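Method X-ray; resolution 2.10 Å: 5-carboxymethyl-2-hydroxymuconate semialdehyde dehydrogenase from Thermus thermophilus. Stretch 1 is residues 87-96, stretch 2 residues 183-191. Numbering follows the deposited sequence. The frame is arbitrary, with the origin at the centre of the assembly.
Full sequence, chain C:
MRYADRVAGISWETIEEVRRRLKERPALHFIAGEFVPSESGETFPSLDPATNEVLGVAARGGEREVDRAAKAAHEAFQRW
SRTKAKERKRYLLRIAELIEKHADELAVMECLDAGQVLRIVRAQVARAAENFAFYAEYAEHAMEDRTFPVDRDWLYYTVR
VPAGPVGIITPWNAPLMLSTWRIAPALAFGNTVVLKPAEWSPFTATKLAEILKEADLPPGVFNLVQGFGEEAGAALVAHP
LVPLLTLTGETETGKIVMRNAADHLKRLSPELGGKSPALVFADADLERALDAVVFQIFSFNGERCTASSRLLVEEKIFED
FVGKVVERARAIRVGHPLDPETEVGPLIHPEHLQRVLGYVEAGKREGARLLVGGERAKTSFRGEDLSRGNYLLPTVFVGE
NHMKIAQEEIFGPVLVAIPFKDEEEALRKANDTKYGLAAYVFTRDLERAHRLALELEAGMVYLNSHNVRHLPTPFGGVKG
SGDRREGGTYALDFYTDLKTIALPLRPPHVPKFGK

Stretch 1 (87-96) ERKRYLLRIA
Stretch 2 (183-191) IAPALAFGN

Two helices meet nearly antiparallel, their N-to-C directions 157° apart and their axes 10.2 Å apart at closest approach. Residues 87-96 are helical throughout; the partner helix runs to Ala 188, kinked at Pro 185, whose nitrogen cannot bond back to the preceding turn. In register, Arg 88 CA lies nearest Ala 188 CA, at 6.2 Å.

Glu 87 lies out of reach of the partner, its OE1 2.8 Å from Arg 90 NH2 in a salt bridge along its own helix. Arg 88 points toward the partner and reads its C-terminal end. With chi1 m, chi2 t, chi3 m and chi4 -77°, it forks onto one carbonyl that the ended helix leaves free: NE donates to Ala 188 O at 3.0 Å and NH2 to the same Ala 188 O at 2.9 Å. Gly 190 CA lies over one guanidinium face; its phi/psi of 88/16 would jam a CB against the preceding carbonyl, so the turn itself calls for glycine.

One turn on, Leu 92 (m, t) makes apolar contact with two residues, CD1 lying 3.4 Å from Ala 188 CB and CD2 4.0 Å from Leu 187 CB. Ile 95 (m, t) closes the stripe more loosely, its CD1 4.4 Å from Leu 187 CD1 (Leu 187 also m, t).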

# COMPACT_ATOMS: atom_id res chain seq x y z
N GLU C 87 17.16 12.57 -12.97
CA GLU C 87 17.55 13.03 -14.29
C GLU C 87 16.50 12.66 -15.34
O GLU C 87 16.25 13.43 -16.27
CB GLU C 87 18.92 12.45 -14.68
CG GLU C 87 19.40 12.83 -16.08
CD GLU C 87 19.71 14.32 -16.23
OE1 GLU C 87 20.23 14.70 -17.31
OE2 GLU C 87 19.44 15.11 -15.30
N ARG C 88 15.90 11.48 -15.21
CA ARG C 88 14.87 11.07 -16.17
C ARG C 88 13.66 11.97 -15.94
O ARG C 88 12.96 12.34 -16.88
CB ARG C 88 14.47 9.60 -15.96
CG ARG C 88 15.59 8.61 -16.22
CD ARG C 88 15.04 7.23 -16.57
NE ARG C 88 14.17 6.67 -15.53
CZ ARG C 88 14.61 6.13 -14.40
NH1 ARG C 88 15.91 6.06 -14.15
NH2 ARG C 88 13.74 5.65 -13.52
N LYS C 89 13.44 12.34 -14.68
CA LYS C 89 12.34 13.23 -14.34
C LYS C 89 12.56 14.57 -15.05
O LYS C 89 11.62 15.16 -15.59
CB LYS C 89 12.29 13.46 -12.82
CG LYS C 89 11.31 14.54 -12.38
CD LYS C 89 11.36 14.75 -10.87
CE LYS C 89 10.31 15.75 -10.43
NZ LYS C 89 10.17 15.85 -8.95
N ARG C 90 13.81 15.03 -15.06
CA ARG C 90 14.13 16.29 -15.72
C ARG C 90 13.79 16.21 -17.20
O ARG C 90 13.22 17.15 -17.76
CB ARG C 90 15.61 16.64 -15.55
CG ARG C 90 15.99 18.01 -16.11
CD ARG C 90 17.50 18.22 -16.10
NE ARG C 90 18.20 17.29 -16.99
CZ ARG C 90 18.11 17.29 -18.31
NH1 ARG C 90 17.34 18.18 -18.93
NH2 ARG C 90 18.80 16.42 -19.03
N TYR C 91 14.15 15.11 -17.84
CA TYR C 91 13.86 14.92 -19.25
C TYR C 91 12.35 14.93 -19.54
O TYR C 91 11.91 15.61 -20.45
CB TYR C 91 14.44 13.61 -19.76
CG TYR C 91 15.91 13.66 -20.11
CD1 TYR C 91 16.83 12.88 -19.42
CD2 TYR C 91 16.36 14.44 -21.17
CE1 TYR C 91 18.17 12.87 -19.78
CE2 TYR C 91 17.71 14.44 -21.54
CZ TYR C 91 18.60 13.64 -20.84
OH TYR C 91 19.93 13.61 -21.20
N LEU C 92 11.57 14.18 -18.77
CA LEU C 92 10.13 14.14 -18.99
C LEU C 92 9.53 15.55 -18.88
O LEU C 92 8.68 15.93 -19.67
CB LEU C 92 9.42 13.20 -18.00
CG LEU C 92 9.75 11.71 -18.05
CD1 LEU C 92 8.67 10.95 -17.30
CD2 LEU C 92 9.80 11.22 -19.48
N LEU C 93 9.98 16.30 -17.88
CA LEU C 93 9.49 17.66 -17.69
C LEU C 93 9.89 18.56 -18.86
O LEU C 93 9.16 19.49 -19.22
CB LEU C 93 10.02 18.24 -16.38
CG LEU C 93 9.45 17.59 -15.12
CD1 LEU C 93 10.07 18.24 -13.89
CD2 LEU C 93 7.93 17.76 -15.11
N ARG C 94 11.05 18.29 -19.45
CA ARG C 94 11.53 19.06 -20.58
C ARG C 94 10.68 18.74 -21.81
O ARG C 94 10.32 19.63 -22.59
CB ARG C 94 13.00 18.72 -20.87
CG ARG C 94 13.60 19.44 -22.07
CD ARG C 94 13.46 20.96 -21.95
NE ARG C 94 14.16 21.63 -23.04
CZ ARG C 94 13.89 22.87 -23.46
NH1 ARG C 94 12.93 23.58 -22.88
NH2 ARG C 94 14.59 23.39 -24.46
N ILE C 95 10.35 17.46 -21.96
CA ILE C 95 9.52 17.01 -23.06
C ILE C 95 8.14 17.65 -22.95
O ILE C 95 7.59 18.12 -23.93
CB ILE C 95 9.39 15.46 -23.04
CG1 ILE C 95 10.73 14.83 -23.43
CG2 ILE C 95 8.30 15.00 -24.01
CD1 ILE C 95 10.76 13.32 -23.31
N ALA C 96 7.58 17.66 -21.73
CA ALA C 96 6.27 18.25 -21.50
C ALA C 96 6.32 19.74 -21.84
O ALA C 96 5.39 20.29 -22.43
CB ALA C 96 5.87 18.07 -20.04
N ILE C 183 4.56 6.01 -23.89
CA ILE C 183 5.94 6.48 -23.92
C ILE C 183 6.37 7.10 -22.60
O ILE C 183 7.46 6.81 -22.10
CB ILE C 183 6.12 7.53 -25.04
CG1 ILE C 183 5.82 6.90 -26.40
CG2 ILE C 183 7.54 8.09 -24.99
CD1 ILE C 183 5.68 7.92 -27.53
N ALA C 184 5.53 7.95 -22.04
CA ALA C 184 5.84 8.62 -20.78
C ALA C 184 6.16 7.63 -19.65
O ALA C 184 7.20 7.73 -19.02
CB ALA C 184 4.69 9.55 -20.39
N PRO C 185 5.26 6.67 -19.39
CA PRO C 185 5.61 5.75 -18.30
C PRO C 185 6.83 4.89 -18.64
O PRO C 185 7.68 4.65 -17.79
CB PRO C 185 4.33 4.93 -18.11
CG PRO C 185 3.64 5.00 -19.45
CD PRO C 185 3.89 6.43 -19.86
N ALA C 186 6.92 4.44 -19.89
CA ALA C 186 8.05 3.61 -20.31
C ALA C 186 9.36 4.30 -19.99
O ALA C 186 10.26 3.70 -19.39
CB ALA C 186 7.95 3.32 -21.81
N LEU C 187 9.48 5.57 -20.38
CA LEU C 187 10.70 6.33 -20.14
C LEU C 187 10.92 6.65 -18.67
O LEU C 187 12.04 6.55 -18.16
CB LEU C 187 10.67 7.64 -20.94
CG LEU C 187 10.77 7.52 -22.46
CD1 LEU C 187 10.65 8.91 -23.06
CD2 LEU C 187 12.09 6.86 -22.85
N ALA C 188 9.85 7.05 -17.98
CA ALA C 188 9.96 7.38 -16.57
C ALA C 188 10.47 6.19 -15.77
O ALA C 188 11.24 6.34 -14.82
CB ALA C 188 8.62 7.83 -16.02
N PHE C 189 10.04 5.00 -16.16
CA PHE C 189 10.42 3.79 -15.44
C PHE C 189 11.75 3.17 -15.88
O PHE C 189 12.09 2.06 -15.47
CB PHE C 189 9.26 2.80 -15.52
CG PHE C 189 7.99 3.33 -14.90
CD1 PHE C 189 6.74 2.91 -15.35
CD2 PHE C 189 8.05 4.28 -13.88
CE1 PHE C 189 5.58 3.43 -14.79
CE2 PHE C 189 6.89 4.80 -13.31
CZ PHE C 189 5.65 4.37 -13.77
N GLY C 190 12.49 3.90 -16.70
CA GLY C 190 13.80 3.43 -17.12
C GLY C 190 13.93 2.54 -18.33
O GLY C 190 14.97 1.91 -18.51
N ASN C 191 12.89 2.48 -19.16
CA ASN C 191 12.93 1.65 -20.36
C ASN C 191 13.17 2.48 -21.61
O ASN C 191 12.90 3.68 -21.63
CB ASN C 191 11.62 0.88 -20.52
CG ASN C 191 11.36 -0.07 -19.37
OD1 ASN C 191 12.20 -0.91 -19.05
ND2 ASN C 191 10.20 0.06 -18.75